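Local structure of aluminum resistance protein (Clostridium novyi, 3I16) at residues B[32-37]-B[307-312]; B[110-115]-B[177-182]; B[152-157]-B[168-173]. The protein probably cleaves carbon-sulfur bonds as a pyridoxal-5'-phosphate-dependent lyase of the methionine gamma-lyase family, with a presumed part in aluminium resistance. All coordinates share one frame; numbering follows the deposited sequence. Where two conformers were deposited one is given.

How the contacts relate
From the N terminus, the chain first passes 32-37 on the long helix 17-54, whose partner 307-312 comes only on helix 287-318; contact 1 therefore closes a loop of 269 intervening residues. Contact 2 opens next, at 110-115, and closes on strand 177-183. Within that loop lies contact 3, where strand 150-153 and the loop after it meet helix 164-173. The three are thus strictly nested and none cross. Contacts 2 and 3 serve the same mixed sheet and touch through Ile177 packing on Val170 and Leu171, with centres 14 Å apart. Contact 1 joins two helices away from them, its nearest atoms about 19 Å from contact 3.

Contact 1: residues B[32-37]-B[307-312]; sequences NQFKIL and GAILCS
Phe34, Leu37 and Ile309 meet because their first torsions aim all three side chains into the interface between the two helices. In Phe34 and Leu37 CG stands opposite the carbonyl carbon and beside the backbone N (chi1 -71° and -56°). Ile309 holds CG1 in the same position, and a nearly extended second torsion (chi2 168°) carries CD1 outward from helix 287-318, while its CG2 branch takes the place opposite the backbone N.

The two branches of Ile309 have different partners. CG2 comes to the edge of the Phe34 ring, near the ring plane, with 4.0 Å between Ile309 CG2 and Phe34 CE1. Here the side chains run past one another in opposite directions. CD1 instead meets Leu37 tip to tip, and the 3.5 Å between Ile309 CD1 and Leu37 CD1 is tighter than an ordinary carbon-carbon contact. One isoleucine thus engages side chains one helical turn apart on helix 17-54.

Other residues enclose the group. The Phe34 ring also makes an edge-to-face contact with Phe411, Ile309 touches Ile30 and Arg330, and Leu37 lies against Leu305 and Lys306. On helix 287-318, Ala308 and Cys311 pack on strand 335-338, which places this helix between helix 17-54 and the antiparallel sheet.

All three touching side chains are buried hydrocarbon, and the segments are joined across the interface by van der Waals contact alone. The association of the two helices at this point rests on the fit of methyl groups against each other and against a ring edge, without a directional polar bond.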
loop_
_atom_site.group_PDB
_atom_site.type_symbol
_atom_site.label_atom_id
_atom_site.label_comp_id
_atom_site.label_asym_id
_atom_site.label_seq_id
_atom_site.Cartn_x
_atom_site.Cartn_y
_atom_site.Cartn_z
ATOM N N ASN B 32 -27.134 -11.217 31.606
ATOM C CA ASN B 32 -26.244 -12.078 32.381
ATOM C C ASN B 32 -25.330 -12.928 31.527
ATOM O O ASN B 32 -24.210 -13.200 31.921
ATOM C CB ASN B 32 -27.026 -12.942 33.392
ATOM C CG ASN B 32 -27.574 -12.127 34.546
ATOM O OD1 ASN B 32 -27.118 -11.009 34.804
ATOM N ND2 ASN B 32 -28.556 -12.684 35.258
ATOM N N GLN B 33 -25.788 -13.301 30.333
ATOM C CA GLN B 33 -24.979 -14.103 29.432
ATOM C C GLN B 33 -23.736 -13.350 28.988
ATOM O O GLN B 33 -22.730 -13.963 28.711
ATOM C CB GLN B 33 -25.776 -14.504 28.200
ATOM C CG GLN B 33 -27.051 -15.265 28.522
ATOM C CD GLN B 33 -26.764 -16.572 29.179
ATOM O OE1 GLN B 33 -25.754 -17.227 28.877
ATOM N NE2 GLN B 33 -27.648 -16.981 30.072
ATOM N N PHE B 34 -23.810 -12.026 28.927
ATOM C CA PHE B 34 -22.684 -11.193 28.497
ATOM C C PHE B 34 -21.528 -11.147 29.523
ATOM O O PHE B 34 -20.355 -11.068 29.142
ATOM C CB PHE B 34 -23.193 -9.763 28.192
ATOM C CG PHE B 34 -24.036 -9.632 26.922
ATOM C CD1 PHE B 34 -24.518 -10.730 26.220
ATOM C CD2 PHE B 34 -24.397 -8.371 26.477
ATOM C CE1 PHE B 34 -25.282 -10.568 25.081
ATOM C CE2 PHE B 34 -25.178 -8.206 25.357
ATOM C CZ PHE B 34 -25.621 -9.300 24.653
ATOM N N LYS B 35 -21.854 -11.228 30.812
ATOM C CA LYS B 35 -20.842 -11.166 31.882
ATOM C C LYS B 35 -19.794 -12.281 31.719
ATOM O O LYS B 35 -18.580 -12.080 31.851
ATOM C CB LYS B 35 -21.523 -11.277 33.263
ATOM C CG LYS B 35 -22.535 -10.164 33.583
ATOM C CD LYS B 35 -23.319 -10.453 34.885
ATOM N N ILE B 36 -20.313 -13.455 31.402
ATOM C CA ILE B 36 -19.507 -14.658 31.167
ATOM C C ILE B 36 -18.508 -14.393 30.045
ATOM O O ILE B 36 -17.310 -14.724 30.135
ATOM C CB ILE B 36 -20.407 -15.839 30.722
ATOM C CG1 ILE B 36 -21.353 -16.278 31.856
ATOM C CG2 ILE B 36 -19.573 -16.995 30.259
ATOM C CD1 ILE B 36 -22.612 -15.422 32.018
ATOM N N LEU B 37 -19.000 -13.767 28.988
ATOM C CA LEU B 37 -18.186 -13.449 27.826
ATOM C C LEU B 37 -17.068 -12.457 28.148
ATOM O O LEU B 37 -15.951 -12.591 27.648
ATOM C CB LEU B 37 -19.064 -12.920 26.679
ATOM C CG LEU B 37 -20.219 -13.824 26.213
ATOM C CD1 LEU B 37 -20.927 -13.213 25.020
ATOM C CD2 LEU B 37 -19.778 -15.263 25.896
ATOM N N GLY B 307 -23.776 -9.924 19.484
ATOM C CA GLY B 307 -24.761 -9.736 18.421
ATOM C C GLY B 307 -25.531 -11.019 18.115
ATOM O O GLY B 307 -26.742 -10.977 17.906
ATOM N N ALA B 308 -24.826 -12.153 18.076
ATOM C CA ALA B 308 -25.451 -13.457 17.838
ATOM C C ALA B 308 -26.455 -13.815 18.939
ATOM O O ALA B 308 -27.559 -14.301 18.660
ATOM C CB ALA B 308 -24.377 -14.564 17.717
ATOM N N ILE B 309 -26.072 -13.550 20.189
ATOM C CA ILE B 309 -26.925 -13.864 21.335
ATOM C C ILE B 309 -28.184 -12.993 21.309
ATOM O O ILE B 309 -29.293 -13.487 21.534
ATOM C CB ILE B 309 -26.150 -13.702 22.678
ATOM C CG1 ILE B 309 -24.965 -14.700 22.717
ATOM C CG2 ILE B 309 -27.080 -13.915 23.832
ATOM C CD1 ILE B 309 -23.938 -14.478 23.840
ATOM N N LEU B 310 -28.017 -11.703 21.037
ATOM C CA LEU B 310 -29.164 -10.806 20.898
ATOM C C LEU B 310 -30.085 -11.286 19.755
ATOM O O LEU B 310 -31.291 -11.278 19.893
ATOM C CB LEU B 310 -28.714 -9.390 20.607
ATOM C CG LEU B 310 -29.776 -8.396 20.109
ATOM C CD1 LEU B 310 -30.816 -8.160 21.175
ATOM C CD2 LEU B 310 -29.073 -7.085 19.685
ATOM N N CYS B 311 -29.486 -11.632 18.614
ATOM C CA CYS B 311 -30.248 -12.114 17.476
ATOM C C CYS B 311 -31.037 -13.345 17.909
ATOM O O CYS B 311 -32.218 -13.412 17.667
ATOM C CB CYS B 311 -29.319 -12.458 16.317
ATOM S SG CYS B 311 -30.217 -13.065 14.860
ATOM N N SER B 312 -30.385 -14.289 18.590
ATOM C CA SER B 312 -31.064 -15.491 19.070
ATOM C C SER B 312 -32.325 -15.163 19.881
ATOM O O SER B 312 -33.445 -15.659 19.585
ATOM C CB SER B 312 -30.106 -16.315 19.934
ATOM O OG SER B 312 -30.716 -17.471 20.482
#

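Contact 2: residues B[110-115]-B[177-182]; sequences GNLRPG and ITLVHI
Leu112 reaches across to Thr178 and Leu179 just where helix 100-111 gives way to the loop leading into strand 117-120, in the mixed sheet of a domain consistent with the fold-type I architecture of pyridoxal-phosphate enzymes. Strand 177-183 is the parallel neighbour of strand 117-120, so the contact joins a helix-to-strand connection to the next strand of the sheet.

Leu112 is the first residue to leave helical geometry. Its CB stays back from strand 177-183, and CG is set beside the backbone N (chi1 -70°), which turns the branched end toward the strand. From CG the CD2 branch makes the contact: Leu112 CD2 lies 3.9 Å from Leu179 CB, the two side chains crossing at about a right angle. The same methyl, Leu112 CD2, comes within 3.6 Å of Thr178 OG1. Elsewhere the side chain packs on Met118 and Ile149. Beside it, Asn111 CB approaches Leu179 CD1 at 4.2 Å, while the amide nitrogen of Asn111 turns back to Ala107 O within its own helix.

A water supplies the polar link that the leucines cannot. The water oxygen lies 2.9 Å from Asn111 O, to which it donates, and 2.7 Å from Thr178 OG1; it also donates weakly to Thr178 O, so the carbonyl near the helix end is tied to the strand.

Arg113 holds the turn through NH1 and ties it to the assembly through NH2, which bonds to Asn140 O of the second subunit. Arg113 NH1 lies 2.9 Å from Gly110 O and 2.9 Å from Leu112 O, above both carbonyl planes.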
loop_
_atom_site.group_PDB
_atom_site.type_symbol
_atom_site.label_atom_id
_atom_site.label_comp_id
_atom_site.label_asym_id
_atom_site.label_seq_id
_atom_site.Cartn_x
_atom_site.Cartn_y
_atom_site.Cartn_z
ATOM N N GLY B 110 -1.052 -30.994 2.221
ATOM C CA GLY B 110 0.272 -30.931 2.822
ATOM C C GLY B 110 0.584 -32.154 3.672
ATOM O O GLY B 110 1.714 -32.671 3.635
ATOM N N ASN B 111 -0.424 -32.644 4.393
ATOM C CA ASN B 111 -0.223 -33.753 5.325
ATOM C C ASN B 111 -0.662 -35.158 4.905
ATOM O O ASN B 111 -0.449 -36.099 5.674
ATOM C CB ASN B 111 -0.803 -33.380 6.704
ATOM C CG ASN B 111 0.014 -32.295 7.392
ATOM O OD1 ASN B 111 0.963 -32.600 8.120
ATOM N ND2 ASN B 111 -0.302 -31.023 7.108
ATOM N N LEU B 112 -1.215 -35.316 3.696
ATOM C CA LEU B 112 -1.680 -36.627 3.214
ATOM C C LEU B 112 -0.911 -37.028 1.954
ATOM O O LEU B 112 -0.497 -36.174 1.179
ATOM C CB LEU B 112 -3.193 -36.605 2.943
ATOM C CG LEU B 112 -4.110 -36.523 4.167
ATOM C CD1 LEU B 112 -5.476 -35.989 3.742
ATOM C CD2 LEU B 112 -4.227 -37.897 4.909
ATOM N N ARG B 113 -0.693 -38.332 1.801
ATOM C CA ARG B 113 0.043 -38.910 0.679
ATOM C C ARG B 113 -0.738 -40.075 0.097
ATOM O O ARG B 113 -1.617 -40.644 0.774
ATOM C CB ARG B 113 1.420 -39.392 1.147
ATOM C CG ARG B 113 2.299 -38.300 1.761
ATOM C CD ARG B 113 2.844 -37.351 0.660
ATOM N NE ARG B 113 3.683 -36.334 1.270
ATOM C CZ ARG B 113 3.291 -35.140 1.706
ATOM N NH1 ARG B 113 2.030 -34.703 1.563
ATOM N NH2 ARG B 113 4.199 -34.350 2.273
ATOM N N PRO B 114 -0.429 -40.455 -1.155
ATOM C CA PRO B 114 -1.185 -41.559 -1.734
ATOM C C PRO B 114 -1.250 -42.781 -0.818
ATOM O O PRO B 114 -0.259 -43.141 -0.187
ATOM C CB PRO B 114 -0.441 -41.861 -3.028
ATOM C CG PRO B 114 0.202 -40.557 -3.405
ATOM C CD PRO B 114 0.538 -39.883 -2.109
ATOM N N GLY B 115 -2.424 -43.382 -0.720
ATOM C CA GLY B 115 -2.621 -44.522 0.157
ATOM C C GLY B 115 -3.204 -44.150 1.504
ATOM O O GLY B 115 -3.898 -44.958 2.130
ATOM N N ILE B 177 -5.918 -44.975 7.832
ATOM C CA ILE B 177 -6.353 -43.659 8.276
ATOM C C ILE B 177 -5.233 -42.992 9.082
ATOM O O ILE B 177 -4.840 -43.477 10.164
ATOM C CB ILE B 177 -7.640 -43.711 9.120
ATOM C CG1 ILE B 177 -8.820 -44.217 8.277
ATOM C CG2 ILE B 177 -7.930 -42.337 9.689
ATOM C CD1 ILE B 177 -10.061 -44.555 9.077
ATOM N N THR B 178 -4.702 -41.901 8.536
ATOM C CA THR B 178 -3.597 -41.188 9.165
ATOM C C THR B 178 -3.933 -39.784 9.622
ATOM O O THR B 178 -3.091 -39.126 10.251
ATOM C CB THR B 178 -2.399 -41.089 8.208
ATOM O OG1 THR B 178 -2.776 -40.350 7.038
ATOM C CG2 THR B 178 -1.884 -42.504 7.816
ATOM N N LEU B 179 -5.139 -39.319 9.304
ATOM C CA LEU B 179 -5.575 -37.985 9.679
ATOM C C LEU B 179 -7.054 -37.966 9.985
ATOM O O LEU B 179 -7.827 -38.577 9.257
ATOM C CB LEU B 179 -5.256 -37.000 8.561
ATOM C CG LEU B 179 -5.620 -35.522 8.753
ATOM C CD1 LEU B 179 -4.596 -34.648 8.036
ATOM C CD2 LEU B 179 -7.027 -35.260 8.287
ATOM N N VAL B 180 -7.431 -37.294 11.079
ATOM C CA VAL B 180 -8.836 -37.111 11.451
ATOM C C VAL B 180 -9.116 -35.612 11.343
ATOM O O VAL B 180 -8.363 -34.784 11.878
ATOM C CB VAL B 180 -9.180 -37.682 12.868
ATOM C CG1 VAL B 180 -10.545 -37.159 13.408
ATOM C CG2 VAL B 180 -9.210 -39.208 12.839
ATOM N N HIS B 181 -10.166 -35.286 10.586
ATOM C CA HIS B 181 -10.612 -33.935 10.372
ATOM C C HIS B 181 -11.849 -33.659 11.233
ATOM O O HIS B 181 -12.846 -34.384 11.168
ATOM C CB HIS B 181 -10.901 -33.707 8.892
ATOM C CG HIS B 181 -11.806 -32.542 8.619
ATOM N ND1 HIS B 181 -13.138 -32.701 8.304
ATOM C CD2 HIS B 181 -11.578 -31.210 8.628
ATOM C CE1 HIS B 181 -13.691 -31.515 8.143
ATOM N NE2 HIS B 181 -12.759 -30.597 8.310
ATOM N N ILE B 182 -11.763 -32.597 12.022
ATOM C CA ILE B 182 -12.806 -32.172 12.932
ATOM C C ILE B 182 -13.239 -30.737 12.618
ATOM O O ILE B 182 -12.434 -29.816 12.669
ATOM C CB ILE B 182 -12.235 -32.135 14.357
ATOM C CG1 ILE B 182 -11.696 -33.511 14.780
ATOM C CG2 ILE B 182 -13.251 -31.629 15.321
ATOM C CD1 ILE B 182 -10.667 -33.378 15.915
HETATM O O HOH W 1 -1.613 -38.003 7.531
#

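Contact 3: residues B[152-157]-B[168-173]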
loop_
_atom_site.group_PDB
_atom_site.type_symbol
_atom_site.label_atom_id
_atom_site.label_comp_id
_atom_site.label_asym_id
_atom_site.label_seq_id
_atom_site.Cartn_x
_atom_site.Cartn_y
_atom_site.Cartn_z
ATOM N N LYS B 152 -13.113 -41.076 4.341
ATOM C CA LYS B 152 -14.165 -41.745 5.074
ATOM C C LYS B 152 -14.804 -40.718 5.985
ATOM O O LYS B 152 -14.211 -39.675 6.318
ATOM C CB LYS B 152 -13.674 -42.946 5.860
ATOM C CG LYS B 152 -13.513 -44.196 5.028
ATOM C CD LYS B 152 -13.068 -45.384 5.869
ATOM C CE LYS B 152 -12.893 -46.611 5.003
ATOM N NZ LYS B 152 -12.289 -47.716 5.754
ATOM N N GLN B 153 -16.032 -41.010 6.376
ATOM C CA GLN B 153 -16.818 -40.094 7.175
ATOM C C GLN B 153 -17.564 -40.836 8.266
ATOM O O GLN B 153 -18.034 -41.933 8.041
ATOM C CB GLN B 153 -17.830 -39.416 6.253
ATOM C CG GLN B 153 -18.827 -38.488 6.906
ATOM C CD GLN B 153 -19.714 -37.824 5.869
ATOM O OE1 GLN B 153 -19.224 -37.307 4.865
ATOM N NE2 GLN B 153 -21.019 -37.822 6.109
ATOM N N VAL B 154 -17.610 -40.234 9.450
ATOM C CA VAL B 154 -18.410 -40.707 10.545
ATOM C C VAL B 154 -19.279 -39.510 10.938
ATOM O O VAL B 154 -18.778 -38.406 11.190
ATOM C CB VAL B 154 -17.581 -41.211 11.717
ATOM C CG1 VAL B 154 -18.490 -41.456 12.928
ATOM C CG2 VAL B 154 -16.828 -42.479 11.298
ATOM N N ASP B 155 -20.591 -39.727 10.935
ATOM C CA ASP B 155 -21.538 -38.669 11.256
ATOM C C ASP B 155 -21.636 -38.439 12.757
ATOM O O ASP B 155 -21.288 -39.303 13.566
ATOM C CB ASP B 155 -22.934 -39.055 10.731
ATOM C CG ASP B 155 -23.006 -39.104 9.201
ATOM O OD1 ASP B 155 -22.153 -38.500 8.505
ATOM O OD2 ASP B 155 -23.943 -39.733 8.686
ATOM N N LEU B 156 -22.107 -37.252 13.120
ATOM C CA LEU B 156 -22.392 -36.955 14.501
ATOM C C LEU B 156 -23.654 -37.727 14.856
ATOM O O LEU B 156 -24.384 -38.207 13.976
ATOM C CB LEU B 156 -22.629 -35.480 14.710
ATOM C CG LEU B 156 -21.462 -34.521 14.552
ATOM C CD1 LEU B 156 -22.029 -33.114 14.692
ATOM C CD2 LEU B 156 -20.398 -34.785 15.589
ATOM N N LYS B 157 -23.896 -37.858 16.146
ATOM C CA LYS B 157 -25.050 -38.586 16.618
ATOM C C LYS B 157 -26.293 -37.718 16.419
ATOM O O LYS B 157 -26.179 -36.526 16.175
ATOM C CB LYS B 157 -24.881 -38.957 18.094
ATOM C CG LYS B 157 -23.627 -39.770 18.375
ATOM C CD LYS B 157 -23.777 -40.617 19.602
ATOM C CE LYS B 157 -24.003 -39.844 20.864
ATOM N NZ LYS B 157 -24.694 -40.732 21.872
ATOM N N GLU B 168 -13.911 -44.870 16.925
ATOM C CA GLU B 168 -13.024 -45.966 17.323
ATOM C C GLU B 168 -13.110 -47.176 16.389
ATOM O O GLU B 168 -12.084 -47.703 15.947
ATOM C CB GLU B 168 -13.367 -46.432 18.732
ATOM C CG GLU B 168 -12.944 -45.462 19.805
ATOM C CD GLU B 168 -13.323 -45.929 21.197
ATOM O OE1 GLU B 168 -13.735 -47.094 21.340
ATOM O OE2 GLU B 168 -13.224 -45.120 22.146
ATOM N N LYS B 169 -14.335 -47.626 16.123
ATOM C CA LYS B 169 -14.560 -48.778 15.231
ATOM C C LYS B 169 -14.000 -48.548 13.830
ATOM O O LYS B 169 -13.415 -49.448 13.235
ATOM C CB LYS B 169 -16.052 -49.101 15.125
ATOM C CG LYS B 169 -16.408 -50.205 14.109
ATOM C CD LYS B 169 -17.926 -50.446 14.080
ATOM C CE LYS B 169 -18.307 -51.645 13.217
ATOM N NZ LYS B 169 -17.769 -51.544 11.832
ATOM N N VAL B 170 -14.197 -47.354 13.291
ATOM C CA VAL B 170 -13.708 -47.049 11.941
ATOM C C VAL B 170 -12.180 -47.015 11.910
ATOM O O VAL B 170 -11.564 -47.606 11.019
ATOM C CB VAL B 170 -14.362 -45.770 11.396
ATOM C CG1 VAL B 170 -13.686 -45.327 10.087
ATOM C CG2 VAL B 170 -15.889 -46.025 11.220
ATOM N N LEU B 171 -11.581 -46.374 12.911
ATOM C CA LEU B 171 -10.117 -46.326 13.052
ATOM C C LEU B 171 -9.480 -47.703 13.278
ATOM O O LEU B 171 -8.457 -48.029 12.676
ATOM C CB LEU B 171 -9.716 -45.401 14.206
ATOM C CG LEU B 171 -9.956 -43.904 14.019
ATOM C CD1 LEU B 171 -9.622 -43.167 15.334
ATOM C CD2 LEU B 171 -9.165 -43.337 12.824
ATOM N N LYS B 172 -10.075 -48.510 14.159
ATOM C CA LYS B 172 -9.546 -49.833 14.396
ATOM C C LYS B 172 -9.614 -50.685 13.118
ATOM O O LYS B 172 -8.681 -51.430 12.829
ATOM C CB LYS B 172 -10.252 -50.529 15.567
ATOM C CG LYS B 172 -9.865 -49.971 16.933
ATOM C CD LYS B 172 -10.355 -50.836 18.096
ATOM C CE LYS B 172 -11.859 -50.876 18.200
ATOM N NZ LYS B 172 -12.340 -51.546 19.456
ATOM N N GLU B 173 -10.678 -50.520 12.332
ATOM C CA GLU B 173 -10.869 -51.304 11.119
ATOM C C GLU B 173 -10.132 -50.795 9.888
ATOM O O GLU B 173 -10.124 -51.461 8.868
ATOM C CB GLU B 173 -12.360 -51.456 10.817
ATOM C CG GLU B 173 -13.056 -52.339 11.851
ATOM C CD GLU B 173 -14.518 -52.557 11.570
ATOM O OE1 GLU B 173 -15.051 -51.876 10.667
ATOM O OE2 GLU B 173 -15.135 -53.411 12.258
HETATM O O HOH W 2 -12.793 -48.324 8.629
#
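Val154 and Val170 touch in a contact flanked by two flat groups, the Gln153 amide and the Glu173 carboxylate, neither of which bonds across it. The Gln153 amide points its N-H, nearly in the amide plane, at the Asp155 carboxylate; the bond from Gln153 NE2 to Asp155 OD1 is 2.7 Å long and close to straight (162°). Its other end, Gln153 OE1, bonds to Tyr151 OH. On the helix, the Glu173 carboxylate receives Lys169 on its syn side, 34° out of plane, in a salt bridge of 3.0 Å between Lys169 NZ and Glu173 OE1.

Between these polar pairs the valines meet through one methyl each. Both place CG2 opposite the carbonyl carbon, and it is these branches that touch: Val154 CG2 lies 3.7 Å from Val170 CG2, the side chains sliding past each other in opposite directions. Lys152 adds its aliphatic length beside them, its CD 4.3 Å from Val170 CG1.

The extended chain of Lys152 then delivers its ammonium to a water, with 3.0 Å from Lys152 NZ to the water oxygen, and that water oxygen lies 2.8 Å from Val170 O, to which it donates. Lys152 is thus joined through water to helix 164-173 and directly, by a salt bridge from NZ, to Asp174, the residue that follows that range.

Strand 150-153, helix 164-173 and strand 177-183 form a beta-alpha-beta crossover that passes over strand 117-120, which runs between the two strands in the sheet. Leu119 of that middle strand is touched by Lys152, Val154, Val170 and Leu171; Leu171 also packs on strand 177-183 and on helix 196-209.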